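Local coordinates for o-succinylbenzoate synthase (Synechococcus elongatus, PDB 2OZT), which converts 2-succinyl-6-hydroxy-2,4-cyclohexadiene-1-carboxylate to 2-succinylbenzoate by loss of water, a metal-dependent step on the way to phylloquinone, at residues I47-G52 against E56-D61; I62-Q67 against F89-A94; I80-P85 against S226-Q231; K245-G250 against T281-L286. All coordinates share one frame; numbering follows the deposited sequence.

Interaction 1: I47-G52 against E56-D61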
# COMPACT_ATOMS: atom_id res chain seq x y z
N ILE A 47 -3.69 -2.77 13.48
CA ILE A 47 -4.80 -3.18 12.59
C ILE A 47 -5.49 -1.92 12.10
O ILE A 47 -6.12 -1.20 12.88
CB ILE A 47 -5.84 -4.00 13.38
CG1 ILE A 47 -5.15 -5.22 14.04
CG2 ILE A 47 -7.02 -4.44 12.56
CD1 ILE A 47 -6.05 -6.01 15.01
N ALA A 48 -5.36 -1.63 10.80
CA ALA A 48 -5.91 -0.39 10.26
C ALA A 48 -6.52 -0.59 8.87
O ALA A 48 -5.98 -0.07 7.90
CB ALA A 48 -4.78 0.66 10.19
N PRO A 49 -7.67 -1.27 8.77
CA PRO A 49 -8.30 -1.38 7.46
C PRO A 49 -8.64 0.02 6.93
O PRO A 49 -8.84 0.99 7.71
CB PRO A 49 -9.56 -2.18 7.73
CG PRO A 49 -9.88 -1.92 9.23
CD PRO A 49 -8.48 -1.89 9.84
N LEU A 50 -8.64 0.16 5.61
CA LEU A 50 -8.84 1.47 5.00
C LEU A 50 -10.26 1.54 4.42
O LEU A 50 -10.61 0.71 3.61
CB LEU A 50 -7.77 1.66 3.90
CG LEU A 50 -7.64 3.03 3.22
CD1 LEU A 50 -7.23 4.10 4.20
CD2 LEU A 50 -6.59 2.93 2.12
N PRO A 51 -11.11 2.47 4.93
CA PRO A 51 -12.49 2.56 4.46
C PRO A 51 -12.58 2.61 2.93
O PRO A 51 -11.87 3.40 2.29
CB PRO A 51 -12.97 3.89 5.07
CG PRO A 51 -12.23 3.94 6.44
CD PRO A 51 -10.82 3.47 5.98
N GLY A 52 -13.43 1.74 2.39
CA GLY A 52 -13.62 1.68 0.95
C GLY A 52 -12.78 0.62 0.27
O GLY A 52 -13.11 0.21 -0.83
N GLU A 56 -13.47 -5.37 4.86
CA GLU A 56 -13.17 -5.37 6.29
C GLU A 56 -13.43 -3.98 6.87
O GLU A 56 -13.06 -2.94 6.27
CB GLU A 56 -11.69 -5.73 6.49
CG GLU A 56 -11.24 -5.70 7.95
CD GLU A 56 -9.80 -6.24 8.07
OE1 GLU A 56 -9.07 -6.13 7.06
OE2 GLU A 56 -9.41 -6.72 9.17
N THR A 57 -14.09 -3.95 8.03
CA THR A 57 -14.33 -2.69 8.74
C THR A 57 -13.64 -2.70 10.10
O THR A 57 -13.46 -3.74 10.69
CB THR A 57 -15.84 -2.43 8.98
OG1 THR A 57 -16.36 -3.45 9.85
CG2 THR A 57 -16.61 -2.41 7.62
N LEU A 58 -13.28 -1.52 10.57
CA LEU A 58 -12.68 -1.42 11.88
C LEU A 58 -13.66 -1.98 12.91
O LEU A 58 -13.25 -2.64 13.88
CB LEU A 58 -12.33 0.01 12.20
CG LEU A 58 -11.59 0.19 13.53
CD1 LEU A 58 -10.27 -0.59 13.53
CD2 LEU A 58 -11.34 1.67 13.82
N ASN A 59 -14.95 -1.72 12.76
CA ASN A 59 -15.90 -2.30 13.74
C ASN A 59 -15.85 -3.80 13.82
O ASN A 59 -15.95 -4.39 14.92
CB ASN A 59 -17.33 -1.83 13.42
CG ASN A 59 -17.55 -0.38 13.76
OD1 ASN A 59 -16.70 0.29 14.36
ND2 ASN A 59 -18.70 0.15 13.33
N ALA A 60 -15.65 -4.45 12.69
CA ALA A 60 -15.55 -5.90 12.70
C ALA A 60 -14.24 -6.37 13.37
O ALA A 60 -14.21 -7.41 14.06
CB ALA A 60 -15.62 -6.43 11.25
N ASP A 61 -13.15 -5.62 13.19
CA ASP A 61 -11.88 -5.94 13.84
C ASP A 61 -12.01 -5.76 15.37
O ASP A 61 -11.43 -6.53 16.18
CB ASP A 61 -10.78 -5.01 13.34
CG ASP A 61 -10.43 -5.26 11.87
OD1 ASP A 61 -10.50 -6.43 11.42
OD2 ASP A 61 -10.04 -4.29 11.22
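Tight packing of Pro49 and Ile47 against the carboxylate of Asp61 joins the loop after strand 42-47 to the first turn of helix 58-67 in the N-terminal domain. No hydrogen bond crosses the contact. Asp61 OD2 sits 3.1 Å from Pro49 CG and nearly as close to CD of the same ring, the two side chains meeting from opposite directions. Ile47 brings its CG2 branch, anti to the backbone N, to within 3.3 Å of Asp61 OD2. On another part of the proline, Pro49 CB lies 3.9 Å from Glu56 CG. The compact ring suits this place because it offers CB, CG and CD to Glu56, Leu58 and Asp61 at once. The other Asp61 oxygen, OD1, is 2.5 Å from Glu56 OE2, a spacing at which one of the two acids probably holds a proton. An alanine in place of Asp61 is likely to leave Glu56 OE2 without this close neighbour and to open a gap beside the proline ring. Thr57 starts the helix as N-cap, its OG1 accepting from Ala60 N at 3.1 Å. Glu56 in turn receives the backbone N-H groups of Ala86 and Ala87 at the start of helix 85-97, while Leu58 packs on Ser29 of strand 23-36 and Ile9 of strand 3-20.

Interaction 2: I62-Q67 against F89-A94; sequences IALCQQ and FGFATA
The carbonyl oxygen Phe89 O is gripped twice by Thr93, one turn further along helix 85-97. Thr93 N supplies the ordinary helical bond to Phe89 O at 2.9 Å, and Thr93 OG1 donates a second to the same oxygen at 2.8 Å. The two donors come from opposite faces of the carbonyl plane, the hydroxyl tilted 32° from it. A buried threonine thus satisfies its own polar atom within the helix, and its methyl, CG2, remains available to lie 3.6 Å above the plane of the Phe89 ring, displaced toward the rim.

The contact with helix 58-67 is made on a different side of this helix, by Phe91; it has no hydrogen bond and is small, burying 96 Å² in all. Phe91 reaches across with CG anti to its carbonyl carbon (chi1 -82°), and the outer end of its ring is what arrives. Cys65 SG meets that ring at its edge, near the ring plane, 4.1 Å from Phe91 CZ, which makes this a sulfur-aromatic contact. Leu64 sends its CD2 methyl obliquely to Phe91 CE2, also at 4.1 Å, the two side chains running alongside each other and pointing in opposite senses. A small polarisable thiol and a branched aliphatic chain suit a flat ring entering between helices whose backbones stay well apart, the Cys65 and Phe91 CA atoms being 10.0 Å from each other. Around them, Trp5 of strand 3-20 packs edge-to-face with Phe91 and also touches Cys65, Ile80 lies against Phe91 and Leu64, and Leu33 of strand 23-36 touches Phe91, so the two helices pack on the antiparallel sheet.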
# COMPACT_ATOMS: atom_id res chain seq x y z
N ILE A 62 -12.78 -4.74 15.77
CA ILE A 62 -13.00 -4.48 17.21
C ILE A 62 -13.77 -5.64 17.82
O ILE A 62 -13.40 -6.17 18.90
CB ILE A 62 -13.75 -3.12 17.46
CG1 ILE A 62 -12.81 -1.95 17.19
CG2 ILE A 62 -14.20 -3.02 18.95
CD1 ILE A 62 -13.54 -0.64 16.93
N ALA A 63 -14.81 -6.09 17.13
CA ALA A 63 -15.59 -7.23 17.61
C ALA A 63 -14.68 -8.46 17.75
O ALA A 63 -14.73 -9.18 18.74
CB ALA A 63 -16.73 -7.52 16.68
N LEU A 64 -13.82 -8.69 16.76
CA LEU A 64 -12.83 -9.77 16.83
C LEU A 64 -11.99 -9.63 18.07
O LEU A 64 -11.84 -10.62 18.83
CB LEU A 64 -11.89 -9.70 15.61
CG LEU A 64 -10.77 -10.74 15.72
CD1 LEU A 64 -11.24 -12.19 15.51
CD2 LEU A 64 -9.60 -10.36 14.85
N CYS A 65 -11.44 -8.45 18.33
CA CYS A 65 -10.59 -8.26 19.51
C CYS A 65 -11.36 -8.59 20.78
O CYS A 65 -10.79 -9.14 21.72
CB CYS A 65 -10.03 -6.84 19.59
SG CYS A 65 -8.73 -6.62 18.33
N GLN A 66 -12.65 -8.29 20.82
CA GLN A 66 -13.43 -8.54 22.05
C GLN A 66 -13.82 -9.99 22.19
O GLN A 66 -14.21 -10.42 23.30
CB GLN A 66 -14.69 -7.63 22.06
CG GLN A 66 -14.30 -6.20 22.18
CD GLN A 66 -15.46 -5.28 22.42
OE1 GLN A 66 -16.49 -5.35 21.75
NE2 GLN A 66 -15.29 -4.40 23.38
N GLN A 67 -13.75 -10.76 21.12
CA GLN A 67 -14.12 -12.18 21.14
C GLN A 67 -12.95 -13.10 21.45
O GLN A 67 -13.16 -14.22 21.94
CB GLN A 67 -14.71 -12.60 19.78
CG GLN A 67 -16.12 -12.05 19.49
CD GLN A 67 -16.37 -11.93 18.00
OE1 GLN A 67 -15.63 -12.51 17.19
NE2 GLN A 67 -17.40 -11.15 17.63
N PHE A 89 -2.89 -9.35 9.72
CA PHE A 89 -1.60 -8.67 9.69
C PHE A 89 -1.22 -8.16 11.07
O PHE A 89 -0.08 -8.36 11.54
CB PHE A 89 -1.66 -7.47 8.71
CG PHE A 89 -0.53 -6.49 8.85
CD1 PHE A 89 0.67 -6.67 8.19
CD2 PHE A 89 -0.64 -5.37 9.70
CE1 PHE A 89 1.71 -5.76 8.28
CE2 PHE A 89 0.42 -4.45 9.82
CZ PHE A 89 1.60 -4.64 9.11
N GLY A 90 -2.17 -7.52 11.74
CA GLY A 90 -1.83 -6.95 13.05
C GLY A 90 -1.41 -8.00 14.08
O GLY A 90 -0.38 -7.80 14.75
N PHE A 91 -2.19 -9.07 14.17
CA PHE A 91 -1.83 -10.10 15.15
C PHE A 91 -0.55 -10.82 14.76
O PHE A 91 0.27 -11.09 15.62
CB PHE A 91 -2.97 -11.06 15.35
CG PHE A 91 -4.02 -10.53 16.31
CD1 PHE A 91 -3.78 -10.63 17.70
CD2 PHE A 91 -5.17 -9.87 15.84
CE1 PHE A 91 -4.73 -10.15 18.62
CE2 PHE A 91 -6.10 -9.35 16.73
CZ PHE A 91 -5.88 -9.51 18.12
N ALA A 92 -0.37 -11.14 13.49
CA ALA A 92 0.83 -11.87 13.07
C ALA A 92 2.09 -11.06 13.32
O ALA A 92 3.10 -11.56 13.86
CB ALA A 92 0.72 -12.29 11.60
N THR A 93 2.06 -9.78 12.97
CA THR A 93 3.22 -8.91 13.18
C THR A 93 3.49 -8.64 14.67
O THR A 93 4.64 -8.56 15.10
CB THR A 93 3.15 -7.61 12.32
OG1 THR A 93 1.97 -6.89 12.65
CG2 THR A 93 3.14 -7.92 10.77
N ALA A 94 2.43 -8.48 15.45
CA ALA A 94 2.60 -8.30 16.87
C ALA A 94 3.29 -9.53 17.45
O ALA A 94 4.24 -9.39 18.22
CB ALA A 94 1.24 -8.07 17.54

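Interaction 3: I80-P85 against S226-Q231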
# COMPACT_ATOMS: atom_id res chain seq x y z
N ILE A 80 -8.59 -16.40 13.49
CA ILE A 80 -8.98 -15.09 12.94
C ILE A 80 -9.52 -15.26 11.51
O ILE A 80 -8.85 -15.85 10.67
CB ILE A 80 -7.81 -14.08 12.97
CG1 ILE A 80 -7.39 -13.81 14.42
CG2 ILE A 80 -8.26 -12.74 12.26
CD1 ILE A 80 -6.01 -13.15 14.55
N PRO A 81 -10.76 -14.78 11.24
CA PRO A 81 -11.35 -14.98 9.90
C PRO A 81 -10.50 -14.42 8.76
O PRO A 81 -9.93 -13.33 8.89
CB PRO A 81 -12.69 -14.22 9.99
CG PRO A 81 -13.03 -14.22 11.45
CD PRO A 81 -11.71 -14.13 12.16
N GLU A 82 -10.42 -15.14 7.65
CA GLU A 82 -9.77 -14.66 6.44
C GLU A 82 -10.42 -13.38 5.96
O GLU A 82 -9.80 -12.60 5.22
CB GLU A 82 -9.85 -15.74 5.33
CG GLU A 82 -9.41 -15.27 3.93
CD GLU A 82 -9.38 -16.40 2.90
OE1 GLU A 82 -9.14 -17.56 3.29
OE2 GLU A 82 -9.58 -16.12 1.71
N ALA A 83 -11.68 -13.14 6.37
CA ALA A 83 -12.38 -11.93 5.95
C ALA A 83 -11.87 -10.68 6.68
O ALA A 83 -12.31 -9.57 6.40
CB ALA A 83 -13.89 -12.09 6.15
N LEU A 84 -10.97 -10.87 7.64
CA LEU A 84 -10.38 -9.72 8.38
C LEU A 84 -8.85 -9.67 8.17
O LEU A 84 -8.06 -9.90 9.11
CB LEU A 84 -10.68 -9.85 9.87
CG LEU A 84 -12.16 -9.95 10.26
CD1 LEU A 84 -12.31 -10.21 11.78
CD2 LEU A 84 -12.94 -8.71 9.81
N PRO A 85 -8.41 -9.41 6.94
CA PRO A 85 -6.96 -9.49 6.67
C PRO A 85 -6.11 -8.46 7.39
O PRO A 85 -4.97 -8.78 7.76
CB PRO A 85 -6.86 -9.29 5.15
CG PRO A 85 -8.15 -8.59 4.77
CD PRO A 85 -9.21 -9.11 5.74
N SER A 226 -6.66 -7.74 -0.56
CA SER A 226 -6.40 -8.94 0.25
C SER A 226 -5.61 -10.01 -0.49
O SER A 226 -5.52 -10.01 -1.73
CB SER A 226 -7.74 -9.57 0.66
OG SER A 226 -8.39 -10.09 -0.50
N ALA A 227 -5.00 -10.92 0.29
CA ALA A 227 -4.35 -12.08 -0.31
C ALA A 227 -5.28 -12.84 -1.27
O ALA A 227 -4.84 -13.30 -2.35
CB ALA A 227 -3.85 -13.01 0.81
N ALA A 228 -6.55 -12.97 -0.90
CA ALA A 228 -7.48 -13.70 -1.79
C ALA A 228 -7.62 -13.04 -3.16
O ALA A 228 -7.71 -13.74 -4.17
CB ALA A 228 -8.85 -13.86 -1.12
N GLU A 229 -7.64 -11.71 -3.19
CA GLU A 229 -7.74 -10.98 -4.45
C GLU A 229 -6.46 -11.14 -5.24
O GLU A 229 -6.51 -11.31 -6.45
CB GLU A 229 -8.01 -9.50 -4.19
CG GLU A 229 -9.43 -9.28 -3.69
CD GLU A 229 -9.74 -7.82 -3.41
OE1 GLU A 229 -8.90 -7.16 -2.81
OE2 GLU A 229 -10.84 -7.34 -3.77
N VAL A 230 -5.31 -11.04 -4.59
CA VAL A 230 -4.04 -11.28 -5.29
C VAL A 230 -4.02 -12.67 -5.93
O VAL A 230 -3.68 -12.82 -7.10
CB VAL A 230 -2.81 -11.08 -4.38
CG1 VAL A 230 -1.50 -11.41 -5.11
CG2 VAL A 230 -2.76 -9.61 -3.85
N GLN A 231 -4.39 -13.68 -5.13
CA GLN A 231 -4.40 -15.04 -5.66
C GLN A 231 -5.36 -15.17 -6.85
O GLN A 231 -5.02 -15.84 -7.84
CB GLN A 231 -4.77 -16.04 -4.56
CG GLN A 231 -4.81 -17.48 -5.09
CD GLN A 231 -5.11 -18.48 -4.04
OE1 GLN A 231 -4.24 -18.83 -3.25
NE2 GLN A 231 -6.34 -19.00 -4.05
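Two van der Waals contacts carry this meeting, Pro85 on Ser226 and Glu82 on Ala228, and together they bury a modest 103 Å². Pro85 CG lies 4.2 Å from Ser226 CB. Glu82 extends its whole chain, with CG anti to the backbone N (chi1 170°), until its carboxylate oxygen OE2 stands 3.7 Å from the methyl carbon CB of Ala228. Alanine leaves room for that approach, and a negative group near the beginning of helix 227-235 would probably be favoured by the helix dipole, although no hydrogen bond joins the segments.

Hydrogen bonds order each side separately. Ser226 and Glu229 form a capping box: Ser226 OG accepts from Glu229 N at 3.2 Å, and Glu229 OE1 accepts from Ser226 N, the same oxygen also taking Val225 N. A short-armed serine is well suited to turn its hydroxyl back on the helix start. Facing it, a type I turn runs from Pro81 to Leu84, closed by Leu84 N to Pro81 O at 2.9 Å, and Pro85 then opens helix 85-97, where a missing N-H costs nothing. The arrangement is a domain interface of the enolase superfamily, with the N-terminal capping domain resting on a helix start of the C-terminal barrel domain.

Interaction 4: K245-G250 against T281-L286; sequences KTALFG and TAIFHL
Thr246 and Ile283 lie alongside, each reaching past the other toward the opposing backbone, inside the TIM-barrel-like C-terminal domain, where the short, weakly bonded helical turn 246-249 after strand 241-244 lies against helix 277-290. Ile283 turns CG1 beside its backbone N (chi1 -67°), and this longer branch runs along the threonine, CG1 lying 3.9 Å from Thr246 CB. The methyl of Thr246, CG2, is anti to the backbone N and also meets Leu286, with Leu286 CD1 4.0 Å from Thr246 CG2 and the two side chains at a slant to each other. Threonine thus presents a methyl toward the helix, and the branched isoleucine fills the space between Thr246 and Ala247. Replacing Ile283 by alanine would probably open a gap beside Thr246 and Ala247 and deprive Thr246 CG2 and Ala247 CB of this aliphatic partner.

That turn follows directly on Lys245, the predicted proton acceptor, whose CB points away from the helix; its NZ forms a salt bridge with the metal ligand Asp221 and bonds to Val243 O and Val224 O. Phe89 of helix 85-97 also touches Thr246, Ala247 and Ile283, bringing the N-terminal domain to the same cluster. Ile283 CD1 comes 3.9 Å from Ala247 N and 4.2 Å from Ala247 CB.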
# COMPACT_ATOMS: atom_id res chain seq x y z
N LYS A 245 -0.65 -3.61 -0.44
CA LYS A 245 -0.74 -2.85 0.81
C LYS A 245 -0.64 -3.84 1.95
O LYS A 245 -1.63 -4.45 2.35
CB LYS A 245 -2.07 -2.09 0.94
CG LYS A 245 -2.17 -0.86 0.01
CD LYS A 245 -2.28 -1.15 -1.52
CE LYS A 245 -3.49 -1.98 -1.91
NZ LYS A 245 -3.46 -2.18 -3.45
N THR A 246 0.59 -4.02 2.42
CA THR A 246 0.85 -5.10 3.37
C THR A 246 -0.04 -5.01 4.62
O THR A 246 -0.47 -6.05 5.15
CB THR A 246 2.31 -5.10 3.70
OG1 THR A 246 3.08 -5.30 2.51
CG2 THR A 246 2.71 -6.23 4.68
N ALA A 247 -0.31 -3.80 5.08
CA ALA A 247 -1.12 -3.66 6.30
C ALA A 247 -2.55 -4.14 6.11
O ALA A 247 -3.26 -4.40 7.10
CB ALA A 247 -1.10 -2.20 6.76
N LEU A 248 -3.00 -4.20 4.84
CA LEU A 248 -4.40 -4.58 4.55
C LEU A 248 -4.57 -6.01 4.05
O LEU A 248 -5.69 -6.48 3.85
CB LEU A 248 -5.00 -3.67 3.46
CG LEU A 248 -4.80 -2.18 3.67
CD1 LEU A 248 -5.51 -1.41 2.50
CD2 LEU A 248 -5.35 -1.76 5.07
N PHE A 249 -3.43 -6.68 3.82
CA PHE A 249 -3.39 -7.84 2.94
C PHE A 249 -3.70 -9.17 3.62
O PHE A 249 -4.30 -10.06 2.99
CB PHE A 249 -1.99 -7.85 2.32
CG PHE A 249 -1.60 -9.10 1.60
CD1 PHE A 249 -1.74 -9.22 0.19
CD2 PHE A 249 -1.02 -10.15 2.32
CE1 PHE A 249 -1.31 -10.40 -0.46
CE2 PHE A 249 -0.63 -11.33 1.68
CZ PHE A 249 -0.77 -11.43 0.29
N GLY A 250 -3.36 -9.33 4.90
CA GLY A 250 -3.47 -10.63 5.55
C GLY A 250 -2.21 -10.97 6.30
O GLY A 250 -1.37 -10.11 6.56
N THR A 281 6.69 0.27 10.48
CA THR A 281 7.95 -0.32 10.90
C THR A 281 7.91 -1.83 10.72
O THR A 281 8.89 -2.43 10.26
CB THR A 281 8.30 0.05 12.35
OG1 THR A 281 8.25 1.47 12.49
CG2 THR A 281 9.75 -0.37 12.66
N ALA A 282 6.78 -2.45 11.02
CA ALA A 282 6.60 -3.86 10.77
C ALA A 282 6.77 -4.21 9.29
O ALA A 282 7.34 -5.25 8.94
CB ALA A 282 5.22 -4.31 11.21
N ILE A 283 6.25 -3.35 8.40
CA ILE A 283 6.39 -3.61 6.98
C ILE A 283 7.86 -3.47 6.55
O ILE A 283 8.36 -4.31 5.80
CB ILE A 283 5.47 -2.65 6.17
CG1 ILE A 283 4.01 -2.98 6.44
CG2 ILE A 283 5.76 -2.80 4.67
CD1 ILE A 283 3.01 -1.87 5.91
N PHE A 284 8.51 -2.39 6.98
CA PHE A 284 9.95 -2.28 6.67
C PHE A 284 10.75 -3.49 7.19
O PHE A 284 11.71 -3.91 6.52
CB PHE A 284 10.54 -0.95 7.14
CG PHE A 284 10.31 0.18 6.16
CD1 PHE A 284 9.01 0.61 5.86
CD2 PHE A 284 11.38 0.82 5.55
CE1 PHE A 284 8.80 1.66 4.95
CE2 PHE A 284 11.20 1.85 4.68
CZ PHE A 284 9.91 2.29 4.36
N HIS A 285 10.38 -4.06 8.34
CA HIS A 285 11.05 -5.29 8.78
C HIS A 285 10.81 -6.41 7.77
O HIS A 285 11.73 -7.17 7.44
CB HIS A 285 10.48 -5.67 10.16
CG HIS A 285 10.83 -7.06 10.62
ND1 HIS A 285 12.12 -7.46 10.88
CD2 HIS A 285 10.05 -8.14 10.85
CE1 HIS A 285 12.13 -8.73 11.25
NE2 HIS A 285 10.88 -9.17 11.25
N LEU A 286 9.56 -6.58 7.34
CA LEU A 286 9.27 -7.62 6.36
C LEU A 286 10.05 -7.40 5.04
O LEU A 286 10.44 -8.36 4.38
CB LEU A 286 7.77 -7.64 6.06
CG LEU A 286 6.93 -8.20 7.24
CD1 LEU A 286 5.47 -7.79 7.11
CD2 LEU A 286 7.05 -9.72 7.24

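Interactions 1 and 2, centred 11 Å apart, lie wholly in the N-terminal domain and share helix 58-67. Interaction 3 joins that domain to the barrel, and interaction 4 lies within the barrel. Along the chain interaction 1 closes before the others open, the segments of interactions 2 and 3 alternate, and interaction 4 comes after all three. Helix 85-97 runs past all four: it supplies residues to interactions 2 and 3 and touches those of 1 and 4, Pro85 at its start lying against the backbone of 248-250 and Phe89 packing on the turn 245-250. The Ala227 N to Phe249 O approach, a probable hydrogen bond, ties interactions 3 and 4. The capping domain is thereby packed against elements immediately following the strand that leads to Lys245.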